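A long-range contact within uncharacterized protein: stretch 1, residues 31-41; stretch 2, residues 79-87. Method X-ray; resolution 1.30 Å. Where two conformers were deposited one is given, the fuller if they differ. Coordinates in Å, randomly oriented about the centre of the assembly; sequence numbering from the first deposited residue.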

# COMPACT_ATOMS: atom_id res chain seq x y z
N VAL A 31 -12.31 4.43 19.18
CA VAL A 31 -11.78 4.78 17.86
C VAL A 31 -10.84 3.66 17.43
O VAL A 31 -9.86 3.35 18.12
N LEU A 32 -11.18 3.04 16.30
CA LEU A 32 -10.39 1.95 15.75
C LEU A 32 -9.65 2.43 14.52
O LEU A 32 -10.26 2.98 13.58
N HIS A 33 -8.33 2.28 14.54
CA HIS A 33 -7.50 2.55 13.37
C HIS A 33 -7.47 1.29 12.52
O HIS A 33 -7.08 0.22 13.00
N VAL A 34 -7.90 1.42 11.27
CA VAL A 34 -8.00 0.27 10.37
C VAL A 34 -6.98 0.42 9.25
O VAL A 34 -6.99 1.42 8.53
N SER A 35 -6.11 -0.58 9.12
CA SER A 35 -5.11 -0.58 8.07
C SER A 35 -5.27 -1.80 7.17
O SER A 35 -4.79 -2.88 7.48
N PRO A 36 -6.00 -1.64 6.05
CA PRO A 36 -6.09 -2.77 5.12
C PRO A 36 -4.74 -3.28 4.64
O PRO A 36 -4.55 -4.49 4.51
N THR A 37 -3.78 -2.39 4.39
CA THR A 37 -2.50 -2.86 3.88
C THR A 37 -1.80 -3.77 4.88
O THR A 37 -1.22 -4.80 4.50
N GLN A 38 -1.90 -3.45 6.17
CA GLN A 38 -1.30 -4.28 7.21
C GLN A 38 -2.25 -5.36 7.74
O GLN A 38 -1.89 -6.10 8.65
N LYS A 39 -3.45 -5.44 7.17
CA LYS A 39 -4.48 -6.37 7.67
C LYS A 39 -4.64 -6.30 9.19
O LYS A 39 -4.74 -7.32 9.88
N ARG A 40 -4.66 -5.08 9.72
CA ARG A 40 -4.71 -4.87 11.17
C ARG A 40 -5.59 -3.69 11.53
O ARG A 40 -5.46 -2.61 10.93
N ALA A 41 -6.47 -3.89 12.51
CA ALA A 41 -7.22 -2.79 13.12
C ALA A 41 -7.02 -2.87 14.62
O ALA A 41 -6.98 -3.96 15.18
N GLN A 79 -9.86 -8.41 5.06
CA GLN A 79 -9.14 -9.52 5.70
C GLN A 79 -8.39 -9.04 6.95
O GLN A 79 -7.35 -9.58 7.32
N VAL A 80 -8.95 -8.03 7.61
CA VAL A 80 -8.31 -7.37 8.74
C VAL A 80 -8.44 -8.20 10.01
O VAL A 80 -9.53 -8.70 10.31
N LYS A 81 -7.33 -8.31 10.75
CA LYS A 81 -7.34 -8.87 12.10
C LYS A 81 -7.53 -7.73 13.10
O LYS A 81 -6.72 -6.81 13.18
N PHE A 82 -8.61 -7.82 13.87
CA PHE A 82 -8.94 -6.82 14.89
C PHE A 82 -8.23 -7.11 16.21
O PHE A 82 -8.11 -8.27 16.63
N GLU A 83 -7.76 -6.03 16.84
CA GLU A 83 -7.04 -6.10 18.10
C GLU A 83 -7.56 -5.04 19.07
O GLU A 83 -8.24 -4.09 18.67
N GLY A 84 -7.21 -5.19 20.34
CA GLY A 84 -7.51 -4.16 21.35
C GLY A 84 -6.41 -3.12 21.40
O GLY A 84 -5.68 -2.90 20.43
N LYS A 85 -6.29 -2.46 22.55
CA LYS A 85 -5.25 -1.45 22.75
C LYS A 85 -3.88 -2.10 22.85
O LYS A 85 -3.75 -3.26 23.23
N ASN A 86 -2.84 -1.34 22.50
CA ASN A 86 -1.48 -1.86 22.64
C ASN A 86 -0.63 -1.03 23.58
O ASN A 86 0.58 -1.26 23.67
N VAL A 87 -1.27 -0.08 24.26
CA VAL A 87 -0.68 0.71 25.33
C VAL A 87 -1.78 0.87 26.39
O VAL A 87 -2.96 0.59 26.14

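Residues 40-41 and 81-82 pair as parallel strands, so side chains alternate between two faces: Arg 40 and Lys 81 on one, Ala 41 and Phe 82 on the other. Lys 39, Arg 40 and Val 80 cover the most surface.

Arg 40 is fully extended, with chi1 to chi3 all t, and this reach carries its guanidinium to Glu 83 (chi1 m). Arg 40 NE donates to Glu 83 OE1 at 2.8 Å in a salt bridge that Arg 40 NH2 supplements with a weak bond to Glu 83 OE1 at 3.4 Å. The other carboxylate oxygen, Glu 83 OE2, takes Lys 81 NZ at 3.0 Å. A water whose O lies 2.7 Å from Glu 83 OE1 and 2.9 Å from Gly 84 O donates to both.

On the apolar face, Val 80 (chi1 t) spreads its branches: Val 80 CG1 lies 3.6 Å from Ala 41 CB, Val 80 CG2 4.2 Å from Val 34 CG1. Ala 41 is small enough to sit over the Phe 82 ring (chi1 m), its CB 3.8 Å from the ring centroid, while Leu 32 CD1 meets the ring edge, 4.0 Å from Phe 82 CE1.

At the partly exposed end, Lys 39 (m, then all t) lays its aliphatic chain along Gln 79, Lys 39 CE 3.6 Å from Gln 79 NE2. One water, its O 2.9 Å from Lys 39 NZ and 2.8 Å from Gln 79 NE2, accepts from both.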

# COMPACT_ATOMS: atom_id res chain seq x y z
CB VAL A 31 -11.06 6.14 17.87
CG1 VAL A 31 -10.42 6.44 16.52
CG2 VAL A 31 -12.05 7.24 18.28
CB LEU A 32 -11.28 0.76 15.39
CG LEU A 32 -12.29 0.32 16.45
CD1 LEU A 32 -12.99 -0.96 16.00
CD2 LEU A 32 -11.64 0.13 17.82
CB HIS A 33 -6.08 2.90 13.79
CG HIS A 33 -5.19 3.25 12.64
ND1 HIS A 33 -4.28 2.37 12.10
CD2 HIS A 33 -5.12 4.38 11.89
CE1 HIS A 33 -3.65 2.96 11.09
NE2 HIS A 33 -4.13 4.18 10.95
CB VAL A 34 -9.42 0.13 9.76
CG1 VAL A 34 -9.53 -1.15 8.94
CG2 VAL A 34 -10.50 0.16 10.85
CB SER A 35 -3.69 -0.56 8.65
OG SER A 35 -2.75 -0.63 7.60
CB PRO A 36 -6.93 -2.19 3.97
CG PRO A 36 -7.82 -1.18 4.68
CD PRO A 36 -6.85 -0.51 5.63
CB THR A 37 -1.59 -1.71 3.39
OG1 THR A 37 -1.45 -0.69 4.40
CG2 THR A 37 -2.15 -1.11 2.10
CB GLN A 38 -0.80 -3.41 8.35
CG GLN A 38 0.27 -2.41 7.92
CD GLN A 38 1.05 -1.83 9.09
OE1 GLN A 38 0.61 -1.89 10.24
NE2 GLN A 38 2.23 -1.29 8.80
CB LYS A 39 -4.21 -7.80 7.18
CG LYS A 39 -4.36 -7.95 5.67
CD LYS A 39 -4.07 -9.37 5.21
CE LYS A 39 -4.28 -9.52 3.71
NZ LYS A 39 -3.79 -10.85 3.22
CB ARG A 40 -3.29 -4.63 11.72
CG ARG A 40 -3.26 -4.33 13.23
CD ARG A 40 -1.84 -4.11 13.74
NE ARG A 40 -1.80 -3.72 15.15
CZ ARG A 40 -1.20 -2.62 15.63
NH1 ARG A 40 -0.59 -1.77 14.83
NH2 ARG A 40 -1.23 -2.38 16.94
CB ALA A 41 -8.70 -2.87 12.79
CB GLN A 79 -8.18 -10.17 4.68
CG GLN A 79 -8.88 -10.52 3.36
CD GLN A 79 -7.98 -11.29 2.44
OE1 GLN A 79 -8.05 -12.52 2.38
NE2 GLN A 79 -7.11 -10.58 1.71
CB VAL A 80 -8.91 -5.96 8.92
CG1 VAL A 80 -8.57 -5.37 10.27
CG2 VAL A 80 -8.43 -5.05 7.81
CB LYS A 81 -6.01 -9.58 12.38
CG LYS A 81 -5.94 -10.16 13.80
CD LYS A 81 -4.51 -10.47 14.22
CE LYS A 81 -4.40 -10.58 15.74
NZ LYS A 81 -3.07 -10.09 16.23
CB PHE A 82 -10.46 -6.76 15.09
CG PHE A 82 -11.16 -5.93 14.04
CD1 PHE A 82 -11.53 -4.62 14.32
CD2 PHE A 82 -11.40 -6.44 12.77
CE1 PHE A 82 -12.15 -3.85 13.35
CE2 PHE A 82 -12.02 -5.66 11.80
CZ PHE A 82 -12.39 -4.36 12.09
CB GLU A 83 -5.54 -5.83 17.89
CG GLU A 83 -4.87 -6.76 16.91
CD GLU A 83 -3.43 -6.38 16.63
OE1 GLU A 83 -2.97 -5.32 17.10
OE2 GLU A 83 -2.75 -7.16 15.93
CB LYS A 85 -5.51 -0.65 24.02
CG LYS A 85 -6.79 0.17 23.98
CD LYS A 85 -7.00 0.92 25.29
CE LYS A 85 -8.25 1.77 25.21
NZ LYS A 85 -8.62 2.43 26.49
CB ASN A 86 -0.82 -2.09 21.26
CG ASN A 86 -0.54 -0.81 20.51
OD1 ASN A 86 -0.85 0.30 20.95
ND2 ASN A 86 0.07 -0.96 19.34
CB VAL A 87 -0.21 2.10 24.84
CG1 VAL A 87 0.95 1.96 23.86
CG2 VAL A 87 -1.34 2.87 24.19
O HOH W 1 -4.71 -11.34 0.52
O HOH W 2 -3.15 -3.80 19.36